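Local atomic coordinates of uncharacterized protein AsqI (Emericella nidulans, PDB entry 5YY3), a protein that catalyses the zinc-dependent ring contraction of 4'-methoxycyclopenin to 4'-methoxyviridicatin, with release of methyl isocyanate, in the biosynthesis of the fungal aspoquinolones. Residues 446-451 with 643-648; 168-173 with 233-238; 608-613 with 625-630; 182-187 with 552-557. All blocks are in the same frame, centred on the assembly; numbering follows the deposited sequence.

Contact 1. Residues 446-451 with 643-648; sequences TFLGPP and IYRTTK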
# COMPACT_ATOMS: atom_id res chain seq x y z
N THR A 446 -22.31 3.98 -9.23
CA THR A 446 -22.29 2.60 -8.80
C THR A 446 -22.19 2.56 -7.28
O THR A 446 -21.85 3.56 -6.65
CB THR A 446 -21.12 1.85 -9.39
OG1 THR A 446 -19.90 2.40 -8.87
CG2 THR A 446 -21.12 1.97 -10.92
N PHE A 447 -22.48 1.41 -6.70
CA PHE A 447 -22.31 1.24 -5.26
C PHE A 447 -21.78 -0.15 -4.95
O PHE A 447 -21.98 -1.11 -5.71
CB PHE A 447 -23.63 1.50 -4.53
CG PHE A 447 -24.82 0.76 -5.09
CD1 PHE A 447 -25.10 -0.55 -4.70
CD2 PHE A 447 -25.69 1.38 -5.98
CE1 PHE A 447 -26.21 -1.23 -5.21
CE2 PHE A 447 -26.80 0.71 -6.48
CZ PHE A 447 -27.05 -0.60 -6.10
N LEU A 448 -21.09 -0.25 -3.82
CA LEU A 448 -20.60 -1.52 -3.32
C LEU A 448 -21.33 -1.78 -2.02
O LEU A 448 -21.12 -1.08 -1.05
CB LEU A 448 -19.08 -1.49 -3.12
CG LEU A 448 -18.37 -1.37 -4.48
CD1 LEU A 448 -17.11 -0.54 -4.43
CD2 LEU A 448 -18.08 -2.75 -5.07
N GLY A 449 -22.23 -2.77 -2.02
CA GLY A 449 -22.89 -3.19 -0.81
C GLY A 449 -22.28 -4.48 -0.31
O GLY A 449 -21.30 -4.98 -0.87
N PRO A 450 -22.85 -5.04 0.76
CA PRO A 450 -22.40 -6.30 1.35
C PRO A 450 -22.54 -7.49 0.39
O PRO A 450 -23.50 -7.57 -0.38
CB PRO A 450 -23.32 -6.47 2.56
CG PRO A 450 -23.88 -5.11 2.82
CD PRO A 450 -23.99 -4.46 1.49
N PRO A 451 -21.56 -8.39 0.41
CA PRO A 451 -21.74 -9.61 -0.38
C PRO A 451 -22.71 -10.52 0.33
O PRO A 451 -22.85 -10.44 1.56
CB PRO A 451 -20.34 -10.23 -0.42
CG PRO A 451 -19.71 -9.76 0.89
CD PRO A 451 -20.28 -8.36 1.13
N ILE A 643 -18.23 7.81 -14.30
CA ILE A 643 -18.79 6.89 -13.33
C ILE A 643 -18.15 7.11 -11.96
O ILE A 643 -16.93 7.11 -11.84
CB ILE A 643 -18.61 5.43 -13.77
CG1 ILE A 643 -19.16 5.26 -15.18
CG2 ILE A 643 -19.30 4.49 -12.80
CD1 ILE A 643 -18.97 3.88 -15.73
N TYR A 644 -19.01 7.30 -10.96
CA TYR A 644 -18.63 7.55 -9.57
C TYR A 644 -18.87 6.33 -8.70
O TYR A 644 -19.97 5.76 -8.68
CB TYR A 644 -19.42 8.74 -8.99
CG TYR A 644 -19.12 10.07 -9.63
CD1 TYR A 644 -19.58 10.37 -10.91
CD2 TYR A 644 -18.38 11.05 -8.95
CE1 TYR A 644 -19.30 11.60 -11.51
CE2 TYR A 644 -18.10 12.27 -9.53
CZ TYR A 644 -18.56 12.54 -10.81
OH TYR A 644 -18.28 13.75 -11.40
N ARG A 645 -17.84 5.94 -7.97
CA ARG A 645 -17.90 4.81 -7.06
C ARG A 645 -18.37 5.25 -5.68
O ARG A 645 -18.00 6.32 -5.20
CB ARG A 645 -16.53 4.14 -6.97
CG ARG A 645 -16.49 2.88 -6.19
CD ARG A 645 -15.14 2.21 -6.37
NE ARG A 645 -14.09 2.85 -5.58
CZ ARG A 645 -12.89 3.14 -6.05
NH1 ARG A 645 -12.59 2.87 -7.32
NH2 ARG A 645 -11.98 3.71 -5.26
N THR A 646 -19.15 4.37 -5.05
CA THR A 646 -19.84 4.63 -3.79
C THR A 646 -19.84 3.35 -2.94
O THR A 646 -19.75 2.25 -3.49
CB THR A 646 -21.28 5.12 -4.09
OG1 THR A 646 -21.31 6.55 -4.08
CG2 THR A 646 -22.32 4.57 -3.14
N THR A 647 -19.91 3.48 -1.63
CA THR A 647 -20.09 2.33 -0.75
C THR A 647 -21.46 2.39 -0.05
O THR A 647 -21.78 3.39 0.57
CB THR A 647 -19.00 2.27 0.33
OG1 THR A 647 -17.71 2.31 -0.30
CG2 THR A 647 -19.12 0.99 1.13
N LYS A 648 -22.27 1.33 -0.13
CA LYS A 648 -23.52 1.30 0.64
C LYS A 648 -23.52 0.17 1.65
O LYS A 648 -23.75 -0.99 1.30
CB LYS A 648 -24.75 1.18 -0.28
CG LYS A 648 -24.92 2.36 -1.19
CD LYS A 648 -26.37 2.58 -1.61
CE LYS A 648 -26.97 1.36 -2.31
NZ LYS A 648 -28.13 1.78 -3.17

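Contact 2. Residues 168-173 with 233-238; sequences HGHALL and SLPLVR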
# COMPACT_ATOMS: atom_id res chain seq x y z
N HIS A 168 -3.16 -9.47 -2.14
CA HIS A 168 -2.13 -9.16 -3.14
C HIS A 168 -2.71 -9.37 -4.53
O HIS A 168 -3.85 -9.81 -4.66
CB HIS A 168 -0.88 -10.02 -2.93
CG HIS A 168 -0.22 -9.80 -1.60
ND1 HIS A 168 0.48 -8.65 -1.29
CD2 HIS A 168 -0.17 -10.58 -0.48
CE1 HIS A 168 0.94 -8.72 -0.05
NE2 HIS A 168 0.55 -9.88 0.46
N GLY A 169 -1.94 -9.04 -5.56
CA GLY A 169 -2.38 -9.23 -6.93
C GLY A 169 -3.72 -8.57 -7.23
O GLY A 169 -3.91 -7.38 -6.99
N HIS A 170 -4.65 -9.37 -7.75
CA HIS A 170 -5.98 -8.88 -8.06
C HIS A 170 -7.02 -9.42 -7.06
O HIS A 170 -8.17 -9.65 -7.42
CB HIS A 170 -6.37 -9.28 -9.50
CG HIS A 170 -5.62 -8.54 -10.56
ND1 HIS A 170 -4.47 -9.02 -11.15
CD2 HIS A 170 -5.88 -7.35 -11.17
CE1 HIS A 170 -4.05 -8.16 -12.06
NE2 HIS A 170 -4.89 -7.14 -12.10
N ALA A 171 -6.60 -9.62 -5.81
CA ALA A 171 -7.52 -10.14 -4.80
C ALA A 171 -8.71 -9.20 -4.56
O ALA A 171 -9.81 -9.65 -4.25
CB ALA A 171 -6.79 -10.40 -3.50
N LEU A 172 -8.49 -7.90 -4.71
CA LEU A 172 -9.57 -6.95 -4.47
C LEU A 172 -10.75 -7.16 -5.42
O LEU A 172 -11.89 -6.83 -5.07
CB LEU A 172 -9.04 -5.51 -4.57
CG LEU A 172 -8.22 -5.01 -3.36
CD1 LEU A 172 -7.78 -3.55 -3.56
CD2 LEU A 172 -8.98 -5.17 -2.04
N LEU A 173 -10.48 -7.72 -6.60
CA LEU A 173 -11.50 -7.92 -7.64
C LEU A 173 -12.38 -9.14 -7.37
O LEU A 173 -13.28 -9.47 -8.14
CB LEU A 173 -10.84 -8.08 -9.00
CG LEU A 173 -10.10 -6.83 -9.46
CD1 LEU A 173 -9.52 -7.04 -10.87
CD2 LEU A 173 -11.06 -5.64 -9.41
N SER A 233 -7.17 0.93 -10.06
CA SER A 233 -5.78 1.24 -10.39
C SER A 233 -4.88 0.02 -10.29
O SER A 233 -3.70 0.15 -10.01
CB SER A 233 -5.23 2.36 -9.49
OG SER A 233 -5.71 3.63 -9.91
N LEU A 234 -5.44 -1.17 -10.54
CA LEU A 234 -4.67 -2.41 -10.54
C LEU A 234 -4.09 -2.70 -11.94
O LEU A 234 -4.53 -2.11 -12.92
CB LEU A 234 -5.54 -3.57 -10.05
CG LEU A 234 -6.15 -3.38 -8.67
CD1 LEU A 234 -7.06 -4.54 -8.29
CD2 LEU A 234 -5.04 -3.22 -7.66
N PRO A 235 -3.09 -3.57 -12.02
CA PRO A 235 -2.53 -3.80 -13.36
C PRO A 235 -3.48 -4.48 -14.34
O PRO A 235 -4.46 -5.13 -13.95
CB PRO A 235 -1.30 -4.68 -13.08
CG PRO A 235 -1.34 -5.04 -11.67
CD PRO A 235 -2.21 -4.06 -10.95
N LEU A 236 -3.20 -4.31 -15.62
CA LEU A 236 -3.90 -5.04 -16.65
C LEU A 236 -3.50 -6.51 -16.54
O LEU A 236 -2.47 -6.85 -15.94
CB LEU A 236 -3.57 -4.48 -18.04
CG LEU A 236 -4.07 -3.08 -18.42
CD1 LEU A 236 -3.44 -2.62 -19.74
CD2 LEU A 236 -5.59 -3.01 -18.51
N VAL A 237 -4.32 -7.40 -17.08
CA VAL A 237 -4.04 -8.83 -16.99
C VAL A 237 -2.92 -9.28 -17.93
O VAL A 237 -2.90 -8.89 -19.10
CB VAL A 237 -5.31 -9.64 -17.29
CG1 VAL A 237 -4.96 -11.06 -17.66
CG2 VAL A 237 -6.26 -9.58 -16.10
N ARG A 238 -1.99 -10.08 -17.41
CA ARG A 238 -0.98 -10.73 -18.25
C ARG A 238 -1.62 -11.93 -18.94
O ARG A 238 -2.02 -12.88 -18.28
CB ARG A 238 0.24 -11.17 -17.45
CG ARG A 238 1.44 -11.57 -18.34
CD ARG A 238 2.50 -12.39 -17.56
NE ARG A 238 2.57 -11.92 -16.19
CZ ARG A 238 2.78 -12.67 -15.12
NH1 ARG A 238 2.97 -13.98 -15.22
NH2 ARG A 238 2.81 -12.10 -13.94

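Contact 3. Residues 608-613 with 625-630; sequences RAWTQL and TIISNA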
# COMPACT_ATOMS: atom_id res chain seq x y z
N ARG A 608 -13.76 -6.09 -35.79
CA ARG A 608 -12.67 -6.13 -36.76
C ARG A 608 -11.96 -4.79 -36.77
O ARG A 608 -12.52 -3.81 -36.29
CB ARG A 608 -13.17 -6.45 -38.17
CG ARG A 608 -13.19 -7.91 -38.49
CD ARG A 608 -14.11 -8.21 -39.62
NE ARG A 608 -15.29 -8.89 -39.12
CZ ARG A 608 -15.31 -10.18 -38.80
NH1 ARG A 608 -14.21 -10.90 -38.96
NH2 ARG A 608 -16.42 -10.75 -38.34
N ALA A 609 -10.76 -4.72 -37.32
CA ALA A 609 -10.09 -3.43 -37.40
C ALA A 609 -10.85 -2.56 -38.39
O ALA A 609 -11.61 -3.07 -39.22
CB ALA A 609 -8.64 -3.58 -37.82
N TRP A 610 -10.67 -1.24 -38.30
CA TRP A 610 -11.34 -0.33 -39.23
C TRP A 610 -10.39 0.06 -40.34
O TRP A 610 -9.23 0.40 -40.11
CB TRP A 610 -11.85 0.93 -38.54
CG TRP A 610 -12.84 0.67 -37.48
CD1 TRP A 610 -13.44 -0.52 -37.18
CD2 TRP A 610 -13.34 1.63 -36.53
NE1 TRP A 610 -14.29 -0.36 -36.10
CE2 TRP A 610 -14.24 0.95 -35.69
CE3 TRP A 610 -13.12 2.99 -36.32
CZ2 TRP A 610 -14.92 1.59 -34.66
CZ3 TRP A 610 -13.78 3.63 -35.30
CH2 TRP A 610 -14.68 2.93 -34.48
N THR A 611 -10.91 0.01 -41.55
CA THR A 611 -10.09 0.21 -42.72
C THR A 611 -9.64 1.68 -42.78
O THR A 611 -8.55 1.99 -43.27
CB THR A 611 -10.85 -0.23 -43.98
OG1 THR A 611 -9.93 -0.46 -45.04
CG2 THR A 611 -11.83 0.83 -44.41
N GLN A 612 -10.46 2.57 -42.22
CA GLN A 612 -10.11 3.99 -42.12
C GLN A 612 -8.83 4.22 -41.31
O GLN A 612 -8.14 5.23 -41.49
CB GLN A 612 -11.27 4.77 -41.51
CG GLN A 612 -12.47 5.05 -42.46
CD GLN A 612 -13.32 3.81 -42.73
OE1 GLN A 612 -13.34 2.86 -41.94
NE2 GLN A 612 -14.05 3.82 -43.84
N LEU A 613 -8.52 3.29 -40.41
CA LEU A 613 -7.31 3.37 -39.60
C LEU A 613 -6.16 2.51 -40.15
O LEU A 613 -5.02 2.98 -40.21
CB LEU A 613 -7.61 2.96 -38.16
CG LEU A 613 -8.64 3.82 -37.42
CD1 LEU A 613 -8.82 3.30 -36.01
CD2 LEU A 613 -8.19 5.25 -37.41
N THR A 625 -10.31 10.08 -33.12
CA THR A 625 -10.53 11.13 -34.12
C THR A 625 -11.79 10.84 -34.93
O THR A 625 -12.60 11.75 -35.18
CB THR A 625 -9.33 11.29 -35.09
OG1 THR A 625 -8.99 10.02 -35.66
CG2 THR A 625 -8.12 11.86 -34.37
N ILE A 626 -11.98 9.58 -35.31
CA ILE A 626 -13.11 9.19 -36.14
C ILE A 626 -14.42 9.39 -35.42
O ILE A 626 -15.38 9.92 -35.98
CB ILE A 626 -12.98 7.72 -36.59
CG1 ILE A 626 -11.91 7.60 -37.69
CG2 ILE A 626 -14.32 7.17 -37.08
CD1 ILE A 626 -11.54 6.18 -38.00
N ILE A 627 -14.47 9.01 -34.15
CA ILE A 627 -15.73 9.06 -33.45
C ILE A 627 -15.98 10.48 -32.92
O ILE A 627 -17.01 10.75 -32.31
CB ILE A 627 -15.79 8.03 -32.31
CG1 ILE A 627 -14.86 8.40 -31.15
CG2 ILE A 627 -15.47 6.63 -32.85
CD1 ILE A 627 -15.07 7.54 -29.95
N SER A 628 -15.03 11.38 -33.18
CA SER A 628 -15.23 12.80 -32.88
C SER A 628 -15.48 13.60 -34.15
O SER A 628 -15.54 14.83 -34.13
CB SER A 628 -14.01 13.36 -32.15
OG SER A 628 -13.88 12.77 -30.88
N ASN A 629 -15.58 12.91 -35.28
CA ASN A 629 -15.73 13.60 -36.55
C ASN A 629 -17.17 13.56 -37.04
O ASN A 629 -17.53 12.71 -37.87
CB ASN A 629 -14.79 13.01 -37.59
CG ASN A 629 -14.56 13.96 -38.76
OD1 ASN A 629 -15.44 14.72 -39.14
ND2 ASN A 629 -13.36 13.90 -39.33
N ALA A 630 -17.97 14.48 -36.52
CA ALA A 630 -19.39 14.56 -36.85
C ALA A 630 -19.60 14.88 -38.33
O ALA A 630 -20.59 14.47 -38.93
CB ALA A 630 -20.08 15.59 -35.97

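Contact 4. Residues 182-187 with 552-557; sequences LNDSHY and VFRHGW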
# COMPACT_ATOMS: atom_id res chain seq x y z
N LEU A 182 -22.96 -13.24 -12.06
CA LEU A 182 -21.99 -13.54 -13.11
C LEU A 182 -21.80 -15.05 -13.18
O LEU A 182 -21.80 -15.64 -14.26
CB LEU A 182 -20.65 -12.85 -12.86
CG LEU A 182 -19.48 -13.26 -13.75
CD1 LEU A 182 -19.79 -12.98 -15.20
CD2 LEU A 182 -18.20 -12.54 -13.32
N ASN A 183 -21.67 -15.68 -12.03
CA ASN A 183 -21.39 -17.10 -12.02
C ASN A 183 -22.58 -17.92 -12.46
O ASN A 183 -22.43 -18.89 -13.22
CB ASN A 183 -20.92 -17.52 -10.64
CG ASN A 183 -19.44 -17.35 -10.47
OD1 ASN A 183 -18.66 -18.24 -10.83
ND2 ASN A 183 -19.02 -16.20 -9.94
N ASP A 184 -23.78 -17.53 -12.03
CA ASP A 184 -24.95 -18.26 -12.49
C ASP A 184 -25.14 -18.04 -13.99
O ASP A 184 -25.51 -18.96 -14.70
CB ASP A 184 -26.24 -17.86 -11.75
CG ASP A 184 -27.48 -18.55 -12.35
OD1 ASP A 184 -27.63 -19.77 -12.15
OD2 ASP A 184 -28.27 -17.87 -13.06
N SER A 185 -24.88 -16.83 -14.47
CA SER A 185 -24.99 -16.55 -15.91
C SER A 185 -24.03 -17.39 -16.74
O SER A 185 -24.39 -17.93 -17.80
CB SER A 185 -24.75 -15.06 -16.18
OG SER A 185 -24.37 -14.87 -17.53
N HIS A 186 -22.79 -17.47 -16.28
CA HIS A 186 -21.74 -18.21 -16.96
C HIS A 186 -22.08 -19.69 -16.98
O HIS A 186 -21.79 -20.41 -17.94
CB HIS A 186 -20.41 -17.96 -16.25
CG HIS A 186 -19.26 -18.78 -16.76
ND1 HIS A 186 -18.53 -18.42 -17.87
CD2 HIS A 186 -18.71 -19.93 -16.29
CE1 HIS A 186 -17.57 -19.31 -18.07
NE2 HIS A 186 -17.66 -20.23 -17.12
N TYR A 187 -22.70 -20.14 -15.90
CA TYR A 187 -23.06 -21.53 -15.69
C TYR A 187 -24.13 -21.96 -16.68
O TYR A 187 -24.05 -23.03 -17.28
CB TYR A 187 -23.52 -21.68 -14.25
CG TYR A 187 -24.26 -22.93 -13.82
CD1 TYR A 187 -23.58 -24.12 -13.57
CD2 TYR A 187 -25.63 -22.88 -13.56
CE1 TYR A 187 -24.25 -25.25 -13.12
CE2 TYR A 187 -26.31 -23.99 -13.11
CZ TYR A 187 -25.62 -25.17 -12.89
OH TYR A 187 -26.30 -26.28 -12.44
N VAL A 552 -35.72 -13.94 -20.71
CA VAL A 552 -35.00 -13.71 -19.46
C VAL A 552 -33.50 -13.46 -19.68
O VAL A 552 -32.87 -12.73 -18.91
CB VAL A 552 -35.20 -14.91 -18.51
CG1 VAL A 552 -34.45 -14.72 -17.22
CG2 VAL A 552 -36.69 -15.11 -18.25
N PHE A 553 -32.95 -14.05 -20.75
CA PHE A 553 -31.53 -13.96 -21.08
C PHE A 553 -30.68 -14.31 -19.85
O PHE A 553 -29.83 -13.53 -19.42
CB PHE A 553 -31.21 -12.56 -21.64
CG PHE A 553 -29.94 -12.51 -22.47
CD1 PHE A 553 -29.26 -13.68 -22.77
CD2 PHE A 553 -29.50 -11.32 -23.03
CE1 PHE A 553 -28.12 -13.66 -23.54
CE2 PHE A 553 -28.36 -11.29 -23.83
CZ PHE A 553 -27.67 -12.47 -24.08
N ARG A 554 -30.94 -15.49 -19.29
CA ARG A 554 -30.28 -15.91 -18.06
C ARG A 554 -28.77 -15.88 -18.22
O ARG A 554 -28.05 -15.56 -17.27
CB ARG A 554 -30.75 -17.31 -17.65
CG ARG A 554 -30.19 -17.80 -16.31
CD ARG A 554 -30.63 -19.23 -16.01
NE ARG A 554 -29.83 -19.88 -14.98
CZ ARG A 554 -30.07 -21.10 -14.51
NH1 ARG A 554 -31.08 -21.81 -15.00
NH2 ARG A 554 -29.31 -21.62 -13.55
N HIS A 555 -28.29 -16.20 -19.42
CA HIS A 555 -26.85 -16.22 -19.70
C HIS A 555 -26.33 -14.89 -20.27
O HIS A 555 -25.23 -14.83 -20.80
CB HIS A 555 -26.52 -17.35 -20.67
CG HIS A 555 -27.30 -17.29 -21.95
ND1 HIS A 555 -28.68 -17.26 -21.99
CD2 HIS A 555 -26.90 -17.26 -23.24
CE1 HIS A 555 -29.09 -17.22 -23.24
NE2 HIS A 555 -28.03 -17.22 -24.03
N GLY A 556 -27.13 -13.83 -20.15
CA GLY A 556 -26.64 -12.50 -20.47
C GLY A 556 -25.77 -11.89 -19.37
O GLY A 556 -25.43 -12.54 -18.37
N TRP A 557 -25.40 -10.63 -19.55
CA TRP A 557 -24.57 -9.94 -18.57
C TRP A 557 -25.40 -9.43 -17.38
O TRP A 557 -26.45 -8.84 -17.56
CB TRP A 557 -23.83 -8.77 -19.24
CG TRP A 557 -22.71 -8.34 -18.39
CD1 TRP A 557 -22.63 -7.19 -17.65
CD2 TRP A 557 -21.53 -9.09 -18.11
NE1 TRP A 557 -21.44 -7.16 -16.96
CE2 TRP A 557 -20.75 -8.32 -17.22
CE3 TRP A 557 -21.05 -10.34 -18.54
CZ2 TRP A 557 -19.51 -8.77 -16.73
CZ3 TRP A 557 -19.81 -10.77 -18.08
CH2 TRP A 557 -19.06 -9.98 -17.18

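Contact 1. Residues 446-451 with 643-648
The ring of Phe-447 carries the end of Lys-648 over one face. Lys-648 NZ stands 3.7 Å from the ring centroid, 10° off the normal, which is cation-pi geometry, and CE makes a CH-pi contact nearer the rim. A bend at chi3 (-57°) turns CE back over the ring. Beside this pair, Phe-447 CB meets Thr-646 CG2 at 3.6 Å. Leu-448 instead sends CD1 to CG and CD of Arg-645, whose guanidinium is held by Asp-165 of the second subunit. Thr-446 CG2 and Ile-643 CG2 touch where their side chains cross at about a right angle.

The backbones run parallel and continue the pairing of strands 443-449 and 636-644 in the Ig-like domain. Thr-446 N donates to Tyr-644 O in a nearly straight bond of 3.0 Å, and Leu-448 N to Thr-646 O (2.9 Å). Leu-448 O then accepts from Lys-648 N at 2.8 Å, with the donor 47° out of the carbonyl plane. The ring face of Phe-447 thus offers its pi cloud to the ammonium of Lys-648, a weak electrostatic attraction added to the long, weak ion pair with Glu-465.

Contact 2. Residues 168-173 with 233-238
His-170 and Leu-234 slide past each other in opposite directions, and the imidazole ends at the backbone of Pro-235. There His-170 NE2 donates to Pro-235 O at 2.8 Å, with 169° at the hydrogen. The acceptor lies only 2° out of the imidazole plane, so the ring presents its edge; seen from the carbonyl, the donor is tilted 32° from the plane. Pro-235 O also accepts from Ser-229 OG of helix 210-231, giving this oxygen two donors.

Leu-234 CB approaches His-170 CD2 obliquely, at 4.0 Å, while the Pro-235 ring crosses obliquely and brings CG to 4.1 Å from NE2. Leu-234 CD1 continues to Leu-173 CG at 4.0 Å; these two leucines reach toward each other tip to tip. Leu-172 CB lies on the same methyl at the longer distance of 4.3 Å.

A type II' turn from His-168 to Ala-171, with Gly-169 at positive phi, precedes the short 3-10 segment that holds Leu-172 and Leu-173. In the other segment, Ser-233 is the C-prime residue of the Schellman motif ending helix 210-231. Two connecting loops of the hemocyanin-type domain therefore meet through one straight polar bond beside a small leucine cluster. Donation from NE2 requires a proton on that nitrogen, which fixes the imidazole's role as donor here and is compatible with either a neutral or a charged ring.

Contact 3. Residues 608-613 with 625-630
Ile-626 meets three residues of 608-613, largely through its CD1 methyl. This methyl lies 3.5 Å from Leu-613 CD2, where the two side chains reach toward each other tip to tip, and 3.8 Å from Gln-612 CB. It also sits at the edge of the Trp-610 ring, in plane, 3.9 Å from CE3. The other branch, CG2, stands anti to the backbone N and approaches Trp-610 CZ3 at 4.0 Å, so both branches border the benzo side of the indole.

The backbones stay well apart, with 8.5 Å between the CA atoms of Gln-612 and Ile-626, and no hydrogen bond joins the segments. Two short helices, 611-614 and 623-626, meet here by side chains alone, shortly before the chain enters strand 636-644 of the Ig-like sheet. Trp-610 occupies the N-cap position of the first helix; its NE1 is bonded to Pro-605 O, and Tyr-504 packs against its ring edge-to-face.

Ile-627 follows with CG2 at the indole edge, 4.1 Å from Trp-610 CH2, its side chain crossing the tryptophan at about a right angle. From Ile-626 to Asn-629 the chain makes a type I turn, closed by Asn-629 N donating to Ile-626 O (3.1 Å).

Contact 4. Residues 182-187 with 552-557
Asp-184 and Arg-554 form a side-on salt bridge, each carboxylate oxygen taking one guanidinium nitrogen. Asp-184 OD1 accepts from Arg-554 NH2 at 2.9 Å on its syn lone pair, and NE reaches OD2 at a longer 3.2 Å, also on the syn side. The two planes are 13° apart. CG of Arg-554 stands anti to the backbone N (chi1 -176°) and the chain runs extended to NE, crossing the aspartate at about a right angle. Arg-536 NH1 makes a second salt bridge to Asp-184 OD2 and Pro-139 O accepts from Arg-554 NH2, so the buried carboxylate and the guanidinium each have further partners.

Among neutral polar contacts, Ser-185 OG donates to Gly-556 O at 2.7 Å. Two CA-H...O contacts accompany it, Ser-185 CA to Arg-554 O and His-555 CA to Ser-185 O, both 3.5 Å. They accompany a close backbone approach, 4.2 Å between the CA atoms of Ser-185 and His-555, on the type I turn from Phe-553 to Gly-556.

Apolar and aromatic contacts flank these bonds. Leu-182 CD1 lies 3.6 Å from Trp-557 CZ3, and Arg-554 NH2 sits at the edge of the Tyr-187 ring, in plane.

The helix, 180-193, supplies the zinc ligands His-186 and His-190, and the CB of His-186 points away from the loop. The contact thus joins a zinc-bearing helix of a hemocyanin/tyrosinase-type domain to a loop of the Ig-like domain.

Contact 4 is the one that reaches the zinc site: it contains the ligand His-186, and the side chain of Trp-557 is about 10 Å from that of the ligand His-218. Contact 2 borders the end of helix 210-231, which carries His-218, yet its centre is 24 Å from that of contact 4. Contacts 1 and 2 come within about 6 Å at their nearest atoms, and Trp-232, next to the helix end, packs on Leu-448 and Leu-173. Contact 3 is nested in the chain between the segments of contact 1, but their centres are 34 Å apart. Along the sequence the segments of contact 4 alternate with those of contacts 1 and 2.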